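Local coordinates for YjeF-related protein (PDB 2R3B) that probably dehydrates the S-form of damaged, hydrated NADH and NADPH back to the working coenzymes, spending ADP and releasing AMP and phosphate, at residues 57-62 with 233-238; 260-265 with 279-284; 86-89 with 95-98; 238-243 with 256-261; 76-81 with 103-108. All blocks are in the same frame, centred on the assembly; numbering follows the deposited sequence. Where two conformers were deposited one is given.

Interaction 1: 57-62 with 233-238; sequences GGAIIM and TGDTLA. With EDO (1,2-ethanediol), chain L.
D235 of helix 233-247 reaches across to A59 and the selenomethionine M62 of helix 57-70, two helices that carry predicted ligand-binding positions in this ribokinase-like fold. The segment axes approach to 8.3 Å at only 39° between their directions. Such closeness suits a small residue at position 59: the D235 carboxylate oxygen OD2 lies 3.2 Å from A59 CB, while D235 CB sits 3.4 Å from A59 O. With CG turned anti to its own carbonyl carbon (chi1 -56°), D235 holds the carboxylate over the methyl of A59. Both residues are predicted to bind the hydrated nicotinamide substrate, and neighbouring G234 to bind AMP.

Away from the alanine the contact is looser, and small molecules take part in it. An ethanediol, probably from the crystallisation liquor, gives a hydrogen bond from O2 to D235 OD2 of 2.6 Å. The M62 chain, bent at chi3 (-76°), brings CE to 3.8 Å from D235 OD2, crossing the aspartate at a slant. Further along, T236 OG1 hydrogen-bonds to G232 O, just ahead of the helix, and a water links the two helices, donating to M62 O at 2.8 Å and to T236 OG1 at 2.9 Å.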
loop_
_atom_site.group_PDB
_atom_site.type_symbol
_atom_site.label_atom_id
_atom_site.label_comp_id
_atom_site.label_asym_id
_atom_site.label_seq_id
_atom_site.Cartn_x
_atom_site.Cartn_y
_atom_site.Cartn_z
ATOM N N GLY B 57 -2.855 16.153 3.541
ATOM C CA GLY B 57 -1.607 15.372 3.688
ATOM C C GLY B 57 -1.170 14.595 2.457
ATOM O O GLY B 57 0.033 14.364 2.222
ATOM N N GLY B 58 -2.130 14.217 1.617
ATOM C CA GLY B 58 -1.772 13.513 0.373
ATOM C C GLY B 58 -0.860 14.331 -0.550
ATOM O O GLY B 58 -0.004 13.767 -1.262
ATOM N N ALA B 59 -0.987 15.649 -0.515
ATOM C CA ALA B 59 -0.137 16.520 -1.356
ATOM C C ALA B 59 1.334 16.288 -1.065
ATOM O O ALA B 59 2.141 16.146 -1.982
ATOM C CB ALA B 59 -0.479 18.009 -1.143
ATOM N N ILE B 60 1.707 16.309 0.213
ATOM C CA ILE B 60 3.109 16.149 0.571
ATOM C C ILE B 60 3.597 14.731 0.336
ATOM O O ILE B 60 4.782 14.515 0.014
ATOM C CB ILE B 60 3.414 16.660 2.010
ATOM C CG1 ILE B 60 4.883 17.057 2.115
ATOM C CG2 ILE B 60 3.026 15.646 3.056
ATOM C CD1 ILE B 60 5.273 18.266 1.302
ATOM N N ILE B 61 2.693 13.771 0.446
ATOM C CA ILE B 61 3.033 12.381 0.163
ATOM C C ILE B 61 3.399 12.247 -1.310
ATOM O O ILE B 61 4.365 11.553 -1.686
ATOM C CB ILE B 61 1.867 11.450 0.586
ATOM C CG1 ILE B 61 1.762 11.466 2.123
ATOM C CG2 ILE B 61 2.085 10.010 0.082
ATOM C CD1 ILE B 61 0.509 10.701 2.702
HETATM N N MSE B 62 2.649 12.940 -2.160
HETATM C CA MSE B 62 2.950 12.905 -3.598
HETATM C C MSE B 62 4.268 13.620 -3.957
HETATM O O MSE B 62 5.064 13.106 -4.754
HETATM C CB MSE B 62 1.735 13.443 -4.391
HETATM C CG MSE B 62 0.563 12.475 -4.335
HETATM SE SE MSE B 62 -0.876 12.903 -5.477
HETATM C CE MSE B 62 -1.619 14.337 -4.480
ATOM N N THR B 233 -0.738 16.885 -9.458
ATOM C CA THR B 233 0.236 17.141 -10.541
ATOM C C THR B 233 1.252 18.185 -10.131
ATOM O O THR B 233 2.436 18.023 -10.355
ATOM C CB THR B 233 -0.479 17.523 -11.830
ATOM O OG1 THR B 233 -1.251 16.393 -12.252
ATOM C CG2 THR B 233 0.527 17.886 -12.920
ATOM N N GLY B 234 0.805 19.258 -9.495
ATOM C CA GLY B 234 1.704 20.291 -9.060
ATOM C C GLY B 234 2.587 19.901 -7.896
ATOM O O GLY B 234 3.746 20.290 -7.836
ATOM N N ASP B 235 2.034 19.140 -6.956
ATOM C CA ASP B 235 2.809 18.582 -5.841
ATOM C C ASP B 235 3.933 17.694 -6.373
ATOM O O ASP B 235 5.049 17.692 -5.856
ATOM C CB ASP B 235 1.909 17.727 -4.954
ATOM C CG ASP B 235 0.689 18.509 -4.446
ATOM O OD1 ASP B 235 0.838 19.716 -4.141
ATOM O OD2 ASP B 235 -0.413 17.916 -4.388
ATOM N N THR B 236 3.609 16.897 -7.375
ATOM C CA THR B 236 4.593 16.038 -8.034
ATOM C C THR B 236 5.729 16.824 -8.672
ATOM O O THR B 236 6.932 16.518 -8.448
ATOM C CB THR B 236 3.895 15.085 -9.014
ATOM O OG1 THR B 236 2.973 14.279 -8.253
ATOM C CG2 THR B 236 4.904 14.164 -9.709
ATOM N N LEU B 237 5.375 17.841 -9.455
ATOM C CA LEU B 237 6.385 18.690 -10.076
ATOM C C LEU B 237 7.318 19.306 -9.041
ATOM O O LEU B 237 8.531 19.340 -9.241
ATOM C CB LEU B 237 5.725 19.813 -10.863
ATOM C CG LEU B 237 6.680 20.851 -11.431
ATOM C CD1 LEU B 237 7.765 20.236 -12.381
ATOM C CD2 LEU B 237 5.876 21.957 -12.106
ATOM N N ALA B 238 6.748 19.817 -7.952
ATOM C CA ALA B 238 7.534 20.487 -6.913
ATOM C C ALA B 238 8.555 19.526 -6.350
ATOM O O ALA B 238 9.712 19.904 -6.118
ATOM C CB ALA B 238 6.620 21.040 -5.806
HETATM C C1 EDO L . -4.582 16.871 -2.593
HETATM O O1 EDO L . -4.199 17.509 -1.364
HETATM C C2 EDO L . -3.374 16.848 -3.522
HETATM O O2 EDO L . -2.925 18.190 -3.822
HETATM O O HOH W 1 3.885 11.820 -6.910
#

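Interaction 2: 260-265 with 279-284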
loop_
_atom_site.group_PDB
_atom_site.type_symbol
_atom_site.label_atom_id
_atom_site.label_comp_id
_atom_site.label_asym_id
_atom_site.label_seq_id
_atom_site.Cartn_x
_atom_site.Cartn_y
_atom_site.Cartn_z
ATOM N N TYR B 260 10.523 20.096 -17.684
ATOM C CA TYR B 260 10.391 19.378 -18.937
ATOM C C TYR B 260 10.120 17.888 -18.746
ATOM O O TYR B 260 9.269 17.298 -19.426
ATOM C CB TYR B 260 11.666 19.552 -19.806
ATOM C CG TYR B 260 11.464 18.942 -21.183
ATOM C CD1 TYR B 260 10.668 19.593 -22.149
ATOM C CD2 TYR B 260 11.975 17.699 -21.496
ATOM C CE1 TYR B 260 10.440 19.014 -23.394
ATOM C CE2 TYR B 260 11.742 17.120 -22.747
ATOM C CZ TYR B 260 10.984 17.785 -23.679
ATOM O OH TYR B 260 10.775 17.189 -24.912
ATOM N N LEU B 261 10.874 17.253 -17.860
ATOM C CA LEU B 261 10.714 15.821 -17.638
ATOM C C LEU B 261 9.331 15.516 -17.110
ATOM O O LEU B 261 8.704 14.564 -17.554
ATOM C CB LEU B 261 11.748 15.307 -16.616
ATOM C CG LEU B 261 11.778 13.801 -16.371
ATOM C CD1 LEU B 261 11.946 13.052 -17.684
ATOM C CD2 LEU B 261 12.871 13.454 -15.310
ATOM N N HIS B 262 8.855 16.309 -16.153
ATOM C CA HIS B 262 7.494 16.141 -15.611
ATOM C C HIS B 262 6.427 16.071 -16.725
ATOM O O HIS B 262 5.603 15.186 -16.737
ATOM C CB HIS B 262 7.233 17.281 -14.637
ATOM C CG HIS B 262 5.850 17.367 -14.081
ATOM N ND1 HIS B 262 4.955 18.341 -14.485
ATOM C CD2 HIS B 262 5.242 16.689 -13.072
ATOM C CE1 HIS B 262 3.838 18.222 -13.788
ATOM N NE2 HIS B 262 3.984 17.229 -12.924
ATOM N N SER B 263 6.478 17.024 -17.652
ATOM C CA SER B 263 5.514 17.057 -18.753
ATOM C C SER B 263 5.797 16.013 -19.849
ATOM O O SER B 263 4.863 15.579 -20.531
ATOM C CB SER B 263 5.442 18.464 -19.333
ATOM O OG SER B 263 6.691 18.860 -19.838
ATOM N N LEU B 264 7.054 15.615 -20.054
ATOM C CA LEU B 264 7.383 14.577 -21.036
ATOM C C LEU B 264 6.768 13.268 -20.619
ATOM O O LEU B 264 6.114 12.569 -21.389
ATOM C CB LEU B 264 8.897 14.390 -21.188
ATOM C CG LEU B 264 9.389 13.264 -22.102
ATOM C CD1 LEU B 264 9.032 13.612 -23.557
ATOM C CD2 LEU B 264 10.865 13.076 -21.961
ATOM N N ILE B 265 6.960 12.932 -19.354
ATOM C CA ILE B 265 6.388 11.695 -18.825
ATOM C C ILE B 265 4.860 11.770 -18.849
ATOM O O ILE B 265 4.185 10.814 -19.232
ATOM C CB ILE B 265 6.913 11.398 -17.403
ATOM C CG1 ILE B 265 8.401 11.073 -17.413
ATOM C CG2 ILE B 265 6.143 10.191 -16.808
ATOM C CD1 ILE B 265 9.049 11.161 -15.986
ATOM N N THR B 279 1.078 10.125 -9.260
ATOM C CA THR B 279 2.016 9.157 -8.751
ATOM C C THR B 279 2.627 8.291 -9.846
ATOM O O THR B 279 3.751 7.822 -9.678
ATOM C CB THR B 279 1.392 8.271 -7.690
ATOM O OG1 THR B 279 0.275 7.613 -8.252
ATOM C CG2 THR B 279 0.927 9.118 -6.507
ATOM N N LYS B 280 1.929 8.115 -10.983
ATOM C CA LYS B 280 2.541 7.396 -12.125
ATOM C C LYS B 280 3.699 8.141 -12.779
ATOM O O LYS B 280 4.646 7.507 -13.297
ATOM C CB LYS B 280 1.515 7.057 -13.207
ATOM C CG LYS B 280 0.635 5.916 -12.830
ATOM C CD LYS B 280 -0.309 5.504 -13.947
ATOM C CE LYS B 280 0.416 4.780 -15.100
ATOM N NZ LYS B 280 -0.514 4.087 -16.116
ATOM N N ILE B 281 3.671 9.481 -12.738
ATOM C CA ILE B 281 4.785 10.256 -13.235
ATOM C C ILE B 281 5.980 9.996 -12.338
ATOM O O ILE B 281 7.063 9.683 -12.806
ATOM C CB ILE B 281 4.489 11.758 -13.302
ATOM C CG1 ILE B 281 3.362 12.024 -14.330
ATOM C CG2 ILE B 281 5.780 12.562 -13.641
ATOM C CD1 ILE B 281 2.810 13.480 -14.297
ATOM N N SER B 282 5.781 10.087 -11.036
ATOM C CA SER B 282 6.896 9.818 -10.104
ATOM C C SER B 282 7.514 8.422 -10.295
ATOM O O SER B 282 8.750 8.251 -10.274
ATOM C CB SER B 282 6.402 10.009 -8.659
ATOM O OG SER B 282 6.000 11.387 -8.492
ATOM N N GLN B 283 6.666 7.405 -10.435
ATOM C CA GLN B 283 7.142 6.018 -10.510
ATOM C C GLN B 283 7.945 5.774 -11.789
ATOM O O GLN B 283 8.797 4.920 -11.829
ATOM C CB GLN B 283 5.954 5.063 -10.374
ATOM C CG GLN B 283 5.418 5.045 -8.937
ATOM C CD GLN B 283 3.954 4.627 -8.783
ATOM O OE1 GLN B 283 3.241 4.294 -9.763
ATOM N NE2 GLN B 283 3.472 4.693 -7.524
ATOM N N ALA B 284 7.690 6.581 -12.811
ATOM C CA ALA B 284 8.417 6.509 -14.097
ATOM C C ALA B 284 9.760 7.215 -14.105
ATOM O O ALA B 284 10.563 7.026 -15.041
ATOM C CB ALA B 284 7.564 7.044 -15.211
#
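I265 and I281 have nearly the same torsions: in each, CG1 is anti to the carbonyl carbon (chi1 -67° and -64°), which puts CG2 anti to the backbone N, where the two CG2 methyls meet. They stand 4.0 Å apart, and I265 CG2 also lies 3.8 Å from I281 CA. One turn further on, A284 offers just a methyl, its CB 3.8 Å from I265 CG2, so the isoleucine branch rests between a bulky and a small neighbour. These are helices 252-269 and 278-292 of the ribokinase-like domain, whose segments cross at 110°; beta-branched side chains give such a crossing compact, rigid apolar surfaces. At the other end of the contact the I281 methyl CD1 reaches towards the imidazole of H262, approaching the ring obliquely, 4.2 Å from NE2. That nitrogen has a polar partner as well, a weak hydrogen bond to T233 O at the start of helix 233-247, next to G234, a predicted AMP-binding residue.

Interaction 3: 86-89 with 95-98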
loop_
_atom_site.group_PDB
_atom_site.type_symbol
_atom_site.label_atom_id
_atom_site.label_comp_id
_atom_site.label_asym_id
_atom_site.label_seq_id
_atom_site.Cartn_x
_atom_site.Cartn_y
_atom_site.Cartn_z
ATOM N N PRO B 86 0.539 6.899 6.481
ATOM C CA PRO B 86 0.362 6.641 5.043
ATOM C C PRO B 86 1.580 7.017 4.220
ATOM O O PRO B 86 1.832 6.420 3.162
ATOM C CB PRO B 86 -0.880 7.478 4.675
ATOM C CG PRO B 86 -1.094 8.369 5.800
ATOM C CD PRO B 86 -0.521 7.767 7.013
ATOM N N LEU B 87 2.331 8.014 4.681
ATOM C CA LEU B 87 3.546 8.405 3.978
ATOM C C LEU B 87 4.551 7.240 3.967
ATOM O O LEU B 87 5.112 6.899 2.921
ATOM C CB LEU B 87 4.160 9.678 4.602
ATOM C CG LEU B 87 5.310 10.348 3.800
ATOM C CD1 LEU B 87 5.323 11.864 4.044
ATOM C CD2 LEU B 87 6.653 9.767 4.154
ATOM N N HIS B 88 4.782 6.625 5.115
ATOM C CA HIS B 88 5.677 5.486 5.174
ATOM C C HIS B 88 5.145 4.236 4.509
ATOM O O HIS B 88 5.937 3.403 4.058
ATOM C CB HIS B 88 6.073 5.162 6.616
ATOM C CG HIS B 88 7.205 5.997 7.140
ATOM N ND1 HIS B 88 7.402 6.209 8.491
ATOM C CD2 HIS B 88 8.220 6.629 6.502
ATOM C CE1 HIS B 88 8.481 6.963 8.653
ATOM N NE2 HIS B 88 8.997 7.229 7.461
ATOM N N ALA B 89 3.833 4.058 4.475
ATOM C CA ALA B 89 3.264 2.915 3.713
ATOM C C ALA B 89 3.656 3.036 2.228
ATOM O O ALA B 89 3.831 2.031 1.559
ATOM C CB ALA B 89 1.732 2.883 3.838
HETATM N N MSE B 95 12.331 10.174 5.767
HETATM C CA MSE B 95 12.325 10.388 7.215
HETATM C C MSE B 95 11.209 11.414 7.552
HETATM O O MSE B 95 10.782 12.201 6.669
HETATM C CB MSE B 95 13.737 10.775 7.654
HETATM C CG MSE B 95 14.802 9.665 7.243
HETATM SE SE MSE B 95 16.510 10.399 7.577
HETATM C CE MSE B 95 16.699 11.324 5.829
ATOM N N VAL B 96 10.674 11.367 8.773
ATOM C CA VAL B 96 9.475 12.159 9.106
ATOM C C VAL B 96 9.643 12.944 10.400
ATOM O O VAL B 96 10.112 12.422 11.417
ATOM C CB VAL B 96 8.185 11.332 9.165
ATOM C CG1 VAL B 96 7.806 10.787 7.769
ATOM C CG2 VAL B 96 8.266 10.188 10.198
ATOM N N VAL B 97 9.203 14.194 10.352
ATOM C CA VAL B 97 9.243 15.091 11.493
ATOM C C VAL B 97 7.881 15.772 11.558
ATOM O O VAL B 97 7.345 16.196 10.529
ATOM C CB VAL B 97 10.371 16.121 11.341
ATOM C CG1 VAL B 97 10.378 17.153 12.522
ATOM C CG2 VAL B 97 11.751 15.371 11.218
ATOM N N GLY B 98 7.289 15.812 12.737
ATOM C CA GLY B 98 6.001 16.519 12.921
ATOM C C GLY B 98 6.146 18.025 13.082
ATOM O O GLY B 98 7.189 18.559 13.464
#
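The imidazole of H88 comes up against the forked end of V96, which meets the ring obliquely and from the opposite direction. The helix and strand concerned, 84-90 and 95-97, are the last two elements of a beta-alpha-beta unit that begins with strand 74-78. Ring atom CE1 lies 3.6 Å from V96 CG2, and NE2 lies 3.8 Å from V96 CG1, so both valine methyls share the ring. A hydrogen bond from NE2 to A94 O, in the loop just before the strand, helps fix the rotation of the imidazole; histidine suits the place because it can pack on an aliphatic side chain and still bind a backbone carbonyl. G58 of a third subunit packs on H88, and the backbone of V96 is hydrogen-bonded to that subunit, so the contact is part of a subunit interface. Valine is at home on the strand, and its fork serves two residues at once: L87, whose CG is anti to the backbone N (chi1 -170°), slides past V96 in the opposite direction until its CD2 is 3.9 Å from V96 CG1.

Interaction 4: 238-243 with 256-261; sequences AGIIAG and AGAVYL
A258 sets its single methyl against the flank of helix 233-247, where it overlaps two consecutive isoleucines. CB of A258 lies 3.7 Å from I241 CA, a direct approach to the backbone that is possible because alanine ends at CB. The same methyl is 3.7 Å from I241 CG1, and 3.8 Å from I240 CG2. Both isoleucines hold CG1 anti to the carbonyl carbon (chi1 -61° and -68°), but I240 points its CB at the partner and meets the alanine with CG2, whereas I241 stands to the side and meets it with CG1. The two helices follow one another in the chain and pack as an alpha-helical hairpin: their segments run roughly antiparallel, at 142°, with axes 8.6 Å apart, close for a pair of helices and consistent with the small residue at the point of nearest approach. Beyond the alanine the contact thins out. V259 points its CB away from the partner helix, yet its CG2 still comes within 4.3 Å of the I241 CD1 methyl. L285 of helix 278-292 packs on I240 and L261, and F244, one turn further along helix 233-247, lies against A258 as well as L261.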
loop_
_atom_site.group_PDB
_atom_site.type_symbol
_atom_site.label_atom_id
_atom_site.label_comp_id
_atom_site.label_asym_id
_atom_site.label_seq_id
_atom_site.Cartn_x
_atom_site.Cartn_y
_atom_site.Cartn_z
ATOM N N ALA B 238 6.748 19.817 -7.952
ATOM C CA ALA B 238 7.534 20.487 -6.913
ATOM C C ALA B 238 8.555 19.526 -6.350
ATOM O O ALA B 238 9.712 19.904 -6.118
ATOM C CB ALA B 238 6.620 21.040 -5.806
ATOM N N GLY B 239 8.161 18.267 -6.143
ATOM C CA GLY B 239 9.076 17.260 -5.664
ATOM C C GLY B 239 10.207 16.905 -6.611
ATOM O O GLY B 239 11.330 16.652 -6.181
ATOM N N ILE B 240 9.895 16.854 -7.894
ATOM C CA ILE B 240 10.900 16.667 -8.944
ATOM C C ILE B 240 11.883 17.826 -8.972
ATOM O O ILE B 240 13.110 17.601 -9.085
ATOM C CB ILE B 240 10.272 16.495 -10.339
ATOM C CG1 ILE B 240 9.362 15.269 -10.384
ATOM C CG2 ILE B 240 11.401 16.286 -11.375
ATOM C CD1 ILE B 240 8.493 15.082 -11.648
ATOM N N ILE B 241 11.372 19.056 -8.880
ATOM C CA ILE B 241 12.252 20.230 -8.860
ATOM C C ILE B 241 13.209 20.111 -7.678
ATOM O O ILE B 241 14.437 20.264 -7.803
ATOM C CB ILE B 241 11.467 21.567 -8.832
ATOM C CG1 ILE B 241 10.719 21.764 -10.169
ATOM C CG2 ILE B 241 12.443 22.776 -8.503
ATOM C CD1 ILE B 241 9.646 22.929 -10.139
ATOM N N ALA B 242 12.660 19.793 -6.522
ATOM C CA ALA B 242 13.499 19.663 -5.315
ATOM C C ALA B 242 14.590 18.591 -5.465
ATOM O O ALA B 242 15.748 18.813 -5.127
ATOM C CB ALA B 242 12.579 19.400 -4.074
ATOM N N GLY B 243 14.225 17.405 -5.958
ATOM C CA GLY B 243 15.176 16.318 -6.202
ATOM C C GLY B 243 16.238 16.674 -7.243
ATOM O O GLY B 243 17.391 16.283 -7.116
ATOM N N ALA B 256 14.523 23.951 -15.249
ATOM C CA ALA B 256 13.910 23.707 -16.530
ATOM C C ALA B 256 13.871 22.224 -16.905
ATOM O O ALA B 256 12.903 21.742 -17.491
ATOM C CB ALA B 256 14.639 24.526 -17.619
ATOM N N GLY B 257 14.935 21.490 -16.592
ATOM C CA GLY B 257 14.983 20.046 -16.840
ATOM C C GLY B 257 13.897 19.273 -16.087
ATOM O O GLY B 257 13.275 18.356 -16.636
ATOM N N ALA B 258 13.727 19.603 -14.816
ATOM C CA ALA B 258 12.649 19.073 -13.985
ATOM C C ALA B 258 11.263 19.327 -14.588
ATOM O O ALA B 258 10.426 18.420 -14.691
ATOM C CB ALA B 258 12.756 19.677 -12.526
ATOM N N VAL B 259 11.008 20.577 -14.957
ATOM C CA VAL B 259 9.722 20.963 -15.548
ATOM C C VAL B 259 9.489 20.206 -16.848
ATOM O O VAL B 259 8.392 19.698 -17.099
ATOM C CB VAL B 259 9.703 22.497 -15.781
ATOM C CG1 VAL B 259 8.498 22.957 -16.683
ATOM C CG2 VAL B 259 9.710 23.218 -14.449
ATOM N N TYR B 260 10.523 20.096 -17.684
ATOM C CA TYR B 260 10.391 19.378 -18.937
ATOM C C TYR B 260 10.120 17.888 -18.746
ATOM O O TYR B 260 9.269 17.298 -19.426
ATOM C CB TYR B 260 11.666 19.552 -19.806
ATOM C CG TYR B 260 11.464 18.942 -21.183
ATOM C CD1 TYR B 260 10.668 19.593 -22.149
ATOM C CD2 TYR B 260 11.975 17.699 -21.496
ATOM C CE1 TYR B 260 10.440 19.014 -23.394
ATOM C CE2 TYR B 260 11.742 17.120 -22.747
ATOM C CZ TYR B 260 10.984 17.785 -23.679
ATOM O OH TYR B 260 10.775 17.189 -24.912
ATOM N N LEU B 261 10.874 17.253 -17.860
ATOM C CA LEU B 261 10.714 15.821 -17.638
ATOM C C LEU B 261 9.331 15.516 -17.110
ATOM O O LEU B 261 8.704 14.564 -17.554
ATOM C CB LEU B 261 11.748 15.307 -16.616
ATOM C CG LEU B 261 11.778 13.801 -16.371
ATOM C CD1 LEU B 261 11.946 13.052 -17.684
ATOM C CD2 LEU B 261 12.871 13.454 -15.310
#

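Interaction 5: 76-81 with 103-108; sequences TVITDV and VLLTNV
I78 sends its CG1 branch from strand 74-78 towards helix 102-111 and enters between L105 and V108, two residues one turn apart on the helix. Against V108 it runs alongside, the two side chains sliding past each other in opposite directions, with I78 CD1 3.8 Å from V108 CG2. Against L105 it stands at about a right angle, so that the same CD1 ends 3.9 Å from L105 CB. The leucine's CG lies between its backbone N and carbonyl carbon (chi1 86°), an unusual position on a helix, and it is the CB at the root of the chain that faces the isoleucine. Two residues back along the strand, T76 crosses V108 at a slant, using its methyl: T76 CG2 is 4.2 Å from V108 CG1, the loosest of the pairs. Beta-branched residues suit a strand facing a helix, for they present stiff, bulky surfaces close to the sheet. I130 and M133 of helix 125-137 cover L105 further. V77, between T76 and I78, turns the other way and packs on helix 57-70; helices thus lie on both faces of the sheet, the alpha/beta/alpha sandwich of the ribokinase-like fold.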
loop_
_atom_site.group_PDB
_atom_site.type_symbol
_atom_site.label_atom_id
_atom_site.label_comp_id
_atom_site.label_asym_id
_atom_site.label_seq_id
_atom_site.Cartn_x
_atom_site.Cartn_y
_atom_site.Cartn_z
ATOM N N THR B 76 13.683 14.171 3.924
ATOM C CA THR B 76 12.966 14.306 5.202
ATOM C C THR B 76 11.707 15.103 4.971
ATOM O O THR B 76 11.739 16.110 4.230
ATOM C CB THR B 76 13.832 15.004 6.265
ATOM O OG1 THR B 76 15.077 14.329 6.352
ATOM C CG2 THR B 76 13.162 14.973 7.647
ATOM N N VAL B 77 10.615 14.690 5.613
ATOM C CA VAL B 77 9.342 15.361 5.453
ATOM C C VAL B 77 8.904 15.931 6.790
ATOM O O VAL B 77 8.757 15.191 7.765
ATOM C CB VAL B 77 8.262 14.437 4.868
ATOM C CG1 VAL B 77 6.976 15.225 4.502
ATOM C CG2 VAL B 77 8.796 13.708 3.588
ATOM N N ILE B 78 8.678 17.244 6.821
ATOM C CA ILE B 78 8.020 17.906 7.962
ATOM C C ILE B 78 6.549 18.086 7.603
ATOM O O ILE B 78 6.212 18.820 6.676
ATOM C CB ILE B 78 8.637 19.290 8.276
ATOM C CG1 ILE B 78 10.131 19.186 8.588
ATOM C CG2 ILE B 78 7.843 20.013 9.415
ATOM C CD1 ILE B 78 10.828 20.573 8.565
ATOM N N THR B 79 5.698 17.346 8.279
ATOM C CA THR B 79 4.294 17.249 7.947
ATOM C C THR B 79 3.532 16.882 9.193
ATOM O O THR B 79 4.110 16.441 10.162
ATOM C CB THR B 79 4.034 16.205 6.838
ATOM O OG1 THR B 79 2.654 16.273 6.465
ATOM C CG2 THR B 79 4.331 14.768 7.289
ATOM N N ASP B 80 2.227 17.097 9.212
ATOM C CA ASP B 80 1.474 16.695 10.410
ATOM C C ASP B 80 1.692 15.217 10.714
ATOM O O ASP B 80 1.685 14.354 9.830
ATOM C CB ASP B 80 -0.008 16.989 10.251
ATOM C CG ASP B 80 -0.736 17.029 11.564
ATOM O OD1 ASP B 80 -1.029 15.949 12.126
ATOM O OD2 ASP B 80 -1.046 18.160 12.023
ATOM N N VAL B 81 1.878 14.922 11.993
ATOM C CA VAL B 81 2.084 13.538 12.443
ATOM C C VAL B 81 0.988 12.575 11.968
ATOM O O VAL B 81 1.235 11.379 11.738
ATOM C CB VAL B 81 2.261 13.488 13.974
ATOM C CG1 VAL B 81 0.964 13.946 14.654
ATOM C CG2 VAL B 81 2.722 12.106 14.363
ATOM N N VAL B 103 12.344 21.791 17.694
ATOM C CA VAL B 103 13.795 21.699 17.651
ATOM C C VAL B 103 14.268 20.785 16.533
ATOM O O VAL B 103 15.146 21.136 15.754
ATOM C CB VAL B 103 14.336 21.277 19.013
ATOM C CG1 VAL B 103 15.876 21.067 18.940
ATOM C CG2 VAL B 103 13.920 22.358 20.077
ATOM N N LEU B 104 13.644 19.627 16.429
ATOM C CA LEU B 104 14.027 18.657 15.394
ATOM C C LEU B 104 13.766 19.198 13.991
ATOM O O LEU B 104 14.578 19.031 13.084
ATOM C CB LEU B 104 13.252 17.372 15.616
ATOM C CG LEU B 104 13.630 16.238 14.655
ATOM C CD1 LEU B 104 15.161 16.004 14.634
ATOM C CD2 LEU B 104 12.874 14.973 15.077
ATOM N N LEU B 105 12.652 19.886 13.802
ATOM C CA LEU B 105 12.354 20.430 12.477
ATOM C C LEU B 105 13.377 21.528 12.114
ATOM O O LEU B 105 13.867 21.609 10.980
ATOM C CB LEU B 105 10.912 20.894 12.408
ATOM C CG LEU B 105 10.405 22.255 12.835
ATOM C CD1 LEU B 105 10.767 23.345 11.799
ATOM C CD2 LEU B 105 8.873 22.175 12.990
ATOM N N THR B 106 13.781 22.322 13.101
ATOM C CA THR B 106 14.836 23.298 12.898
ATOM C C THR B 106 16.166 22.646 12.537
ATOM O O THR B 106 16.887 23.126 11.679
ATOM C CB THR B 106 14.937 24.180 14.166
ATOM O OG1 THR B 106 13.663 24.844 14.350
ATOM C CG2 THR B 106 16.083 25.158 14.087
ATOM N N ASN B 107 16.466 21.513 13.148
ATOM C CA ASN B 107 17.678 20.778 12.880
ATOM C C ASN B 107 17.708 20.289 11.450
ATOM O O ASN B 107 18.720 20.443 10.749
ATOM C CB ASN B 107 17.764 19.601 13.841
ATOM C CG ASN B 107 19.128 19.001 13.948
ATOM O OD1 ASN B 107 20.054 19.281 13.176
ATOM N ND2 ASN B 107 19.279 18.183 14.969
ATOM N N VAL B 108 16.620 19.665 11.018
ATOM C CA VAL B 108 16.578 19.129 9.665
ATOM C C VAL B 108 16.600 20.235 8.616
ATOM O O VAL B 108 17.237 20.099 7.567
ATOM C CB VAL B 108 15.436 18.089 9.430
ATOM C CG1 VAL B 108 15.507 16.960 10.475
ATOM C CG2 VAL B 108 14.079 18.702 9.403
#

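Overall arrangement
From the N terminus, helix 57-70 opens the longest loop, which interaction 1 closes 171 residues later at helix 233-247. Nested inside it, interaction 5 joins strand 74-78 to helix 102-111, and interaction 3, nested within interaction 5 in turn, joins helix 84-90 to strand 95-97. Strands 74-78 and 95-97 are neighbours in the sheet; interaction 3 packs a helix on one face and interaction 5 a helix on the other. After interaction 1 the chain proceeds in series: interaction 4 starts at the A238 it shares with interaction 1 and closes a short hairpin, and interaction 2 starts where that ends, at Y260 and L261, carrying the helical layer on to helix 278-292. None cross.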